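Local coordinates for rhamnose ABC transporter, periplasmic rhamnose-binding protein (Kribbella flavida, PDB 4KVF), which probably binds a sugar, most likely rhamnose, outside the cell membrane and delivers it to an ABC transporter for uptake, at residues A[133-144]-A[321-329]. Numbering follows the deposited sequence.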
# COMPACT_ATOMS: atom_id res chain seq x y z
N LYS A 133 -18.60 -0.67 1.90
CA LYS A 133 -18.52 0.31 2.98
C LYS A 133 -19.41 -0.04 4.18
O LYS A 133 -19.11 0.33 5.32
CB LYS A 133 -18.85 1.73 2.47
CG LYS A 133 -18.05 2.16 1.23
CD LYS A 133 -16.54 2.10 1.47
CE LYS A 133 -15.75 2.80 0.36
NZ LYS A 133 -15.91 2.15 -0.98
N THR A 134 -20.48 -0.77 3.92
CA THR A 134 -21.46 -1.14 4.95
C THR A 134 -21.13 -2.43 5.71
O THR A 134 -21.97 -2.94 6.44
CB THR A 134 -22.86 -1.30 4.33
OG1 THR A 134 -22.79 -2.23 3.25
CG2 THR A 134 -23.37 0.04 3.80
N CYS A 135 -19.92 -2.94 5.53
CA CYS A 135 -19.53 -4.23 6.13
C CYS A 135 -18.27 -4.12 6.97
O CYS A 135 -17.68 -5.13 7.34
CB CYS A 135 -19.32 -5.28 5.03
SG CYS A 135 -20.69 -5.31 3.83
N ARG A 136 -17.82 -2.90 7.24
CA ARG A 136 -16.71 -2.70 8.16
C ARG A 136 -16.79 -1.34 8.84
O ARG A 136 -17.44 -0.42 8.34
CB ARG A 136 -15.36 -2.88 7.45
CG ARG A 136 -14.88 -1.67 6.63
CD ARG A 136 -15.72 -1.36 5.40
NE ARG A 136 -15.07 -0.30 4.63
CZ ARG A 136 -15.26 1.00 4.82
NH1 ARG A 136 -16.12 1.44 5.73
NH2 ARG A 136 -14.58 1.87 4.08
N ASP A 137 -16.12 -1.20 9.98
CA ASP A 137 -16.16 0.06 10.72
C ASP A 137 -15.14 1.08 10.22
O ASP A 137 -15.40 2.27 10.25
CB ASP A 137 -15.97 -0.21 12.21
CG ASP A 137 -17.05 -1.12 12.77
OD1 ASP A 137 -18.19 -0.64 12.94
OD2 ASP A 137 -16.75 -2.31 13.02
N ALA A 138 -14.00 0.59 9.75
CA ALA A 138 -12.95 1.45 9.21
C ALA A 138 -12.07 0.69 8.23
O ALA A 138 -11.99 -0.54 8.28
CB ALA A 138 -12.09 2.04 10.33
N PHE A 139 -11.42 1.43 7.34
CA PHE A 139 -10.52 0.85 6.34
C PHE A 139 -9.17 1.54 6.43
O PHE A 139 -9.09 2.77 6.33
CB PHE A 139 -11.12 1.03 4.94
CG PHE A 139 -10.14 0.76 3.81
CD1 PHE A 139 -9.41 -0.41 3.75
CD2 PHE A 139 -9.98 1.69 2.79
CE1 PHE A 139 -8.52 -0.65 2.71
CE2 PHE A 139 -9.10 1.45 1.74
CZ PHE A 139 -8.37 0.29 1.70
N ILE A 140 -8.11 0.76 6.64
CA ILE A 140 -6.78 1.35 6.65
C ILE A 140 -6.20 1.31 5.24
O ILE A 140 -5.90 0.24 4.70
CB ILE A 140 -5.81 0.62 7.61
CG1 ILE A 140 -6.45 0.47 9.00
CG2 ILE A 140 -4.48 1.40 7.70
CD1 ILE A 140 -6.96 1.79 9.61
N ASN A 141 -6.06 2.49 4.64
CA ASN A 141 -5.53 2.64 3.30
C ASN A 141 -4.07 3.09 3.35
O ASN A 141 -3.77 4.15 3.93
CB ASN A 141 -6.36 3.65 2.51
CG ASN A 141 -6.08 3.61 1.02
OD1 ASN A 141 -5.22 2.85 0.57
ND2 ASN A 141 -6.83 4.39 0.25
N GLN A 142 -3.17 2.30 2.77
CA GLN A 142 -1.74 2.56 2.92
C GLN A 142 -1.34 3.86 2.25
O GLN A 142 -0.42 4.56 2.70
CB GLN A 142 -0.88 1.41 2.37
CG GLN A 142 -1.15 1.06 0.93
CD GLN A 142 -2.14 -0.08 0.79
OE1 GLN A 142 -3.21 -0.06 1.41
NE2 GLN A 142 -1.78 -1.09 0.01
N ALA A 143 -2.05 4.20 1.18
CA ALA A 143 -1.81 5.46 0.49
C ALA A 143 -2.93 5.63 -0.50
O ALA A 143 -3.36 4.65 -1.09
CB ALA A 143 -0.46 5.42 -0.25
N THR A 144 -3.40 6.86 -0.69
CA THR A 144 -4.48 7.11 -1.63
C THR A 144 -3.97 7.05 -3.06
O THR A 144 -2.76 7.15 -3.30
CB THR A 144 -5.14 8.48 -1.42
OG1 THR A 144 -4.17 9.52 -1.58
CG2 THR A 144 -5.77 8.58 -0.02
N ALA A 321 -16.31 7.81 4.67
CA ALA A 321 -16.66 6.39 4.66
C ALA A 321 -15.75 5.50 5.51
O ALA A 321 -15.55 4.33 5.21
CB ALA A 321 -16.71 5.86 3.22
N GLY A 322 -15.20 6.07 6.57
CA GLY A 322 -14.39 5.29 7.50
C GLY A 322 -12.99 4.99 7.02
O GLY A 322 -12.29 4.18 7.63
N GLU A 323 -12.56 5.64 5.95
CA GLU A 323 -11.20 5.44 5.45
C GLU A 323 -10.20 6.20 6.28
O GLU A 323 -10.37 7.41 6.52
CB GLU A 323 -11.08 5.88 3.98
CG GLU A 323 -9.67 5.80 3.47
CD GLU A 323 -9.56 6.11 1.99
OE1 GLU A 323 -9.43 7.30 1.63
OE2 GLU A 323 -9.62 5.16 1.18
N ILE A 324 -9.17 5.50 6.74
CA ILE A 324 -8.08 6.09 7.48
C ILE A 324 -6.81 5.91 6.65
O ILE A 324 -6.40 4.80 6.38
CB ILE A 324 -7.90 5.40 8.85
CG1 ILE A 324 -9.21 5.49 9.64
CG2 ILE A 324 -6.75 6.04 9.61
CD1 ILE A 324 -9.19 4.66 10.94
N VAL A 325 -6.22 7.03 6.23
CA VAL A 325 -5.08 6.96 5.30
C VAL A 325 -3.78 6.99 6.09
O VAL A 325 -3.56 7.93 6.86
CB VAL A 325 -5.10 8.17 4.34
CG1 VAL A 325 -3.88 8.13 3.40
CG2 VAL A 325 -6.40 8.15 3.54
N LEU A 326 -2.94 5.98 5.89
CA LEU A 326 -1.71 5.84 6.67
C LEU A 326 -0.84 7.08 6.51
O LEU A 326 -0.30 7.62 7.48
CB LEU A 326 -0.94 4.59 6.25
CG LEU A 326 0.49 4.41 6.79
CD1 LEU A 326 0.49 4.29 8.32
CD2 LEU A 326 1.13 3.19 6.15
N GLY A 327 -0.72 7.55 5.28
CA GLY A 327 -0.02 8.79 5.01
C GLY A 327 0.34 8.86 3.54
O GLY A 327 -0.10 8.01 2.75
N PRO A 328 1.11 9.87 3.15
CA PRO A 328 1.62 9.88 1.78
C PRO A 328 2.54 8.67 1.59
O PRO A 328 2.98 8.10 2.59
CB PRO A 328 2.44 11.19 1.73
CG PRO A 328 1.89 12.02 2.83
CD PRO A 328 1.51 11.07 3.91
N PRO A 329 2.81 8.29 0.33
CA PRO A 329 3.74 7.18 0.07
C PRO A 329 5.09 7.42 0.73
O PRO A 329 5.52 8.57 0.87
CB PRO A 329 3.90 7.20 -1.45
CG PRO A 329 2.60 7.80 -1.93
CD PRO A 329 2.26 8.85 -0.92
O HOH W 1 2.01 5.27 2.91
O HOH W 2 -1.53 8.85 0.38
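F139 and N141 on strand 138-141 pair through their backbones with residues G322 to L326, whose strand 323-325 closes one edge of the six-stranded parallel sheet in this type I periplasmic-binding-protein lobe; strand 123-127 flanks 138-141 on its other side. The ladder is the parallel kind: F139 N donates to G322 O and F139 O accepts from I324 N (2.8 Å, 178° at the hydrogen), then N141 N and N141 O repeat the pattern with I324 O and L326 N. G322 suits the entry to the strand, because its phi is positive and a side chain would collide with D137 O.

On one face of the sheet I140 and I324 lie side by side, CD1 of I140 3.8 Å from CB of I324, while A138 CB meets I324 CD1. Both isoleucines are buried, which suits branched apolar side chains, and helix 281-296 packs on I140 through L287.

At the start of the pair, R136 turns its guanidinium end-on, NH1 and NH2 both donating to A321 O, which lies in the plane of the group; NE pairs with D130. A leucine here would probably leave A321 O without either donor and D130 without its charge mate.

On the opposite face, the T144 and V325 side chains cross at about a right angle, CG2 of T144 3.6 Å from CG2 of V325, and T144 OG1 caps G147 N of the following helix. E323 has CG anti to the backbone N (chi1 174°) and the chain extended beyond it, which carries the carboxylate to N141. An amide donor beside a carboxylate suits this partly exposed place: N141 ND2 donates to E323 OE2 from above the carboxylate plane, at 3.0 Å and bent to 143° at the hydrogen.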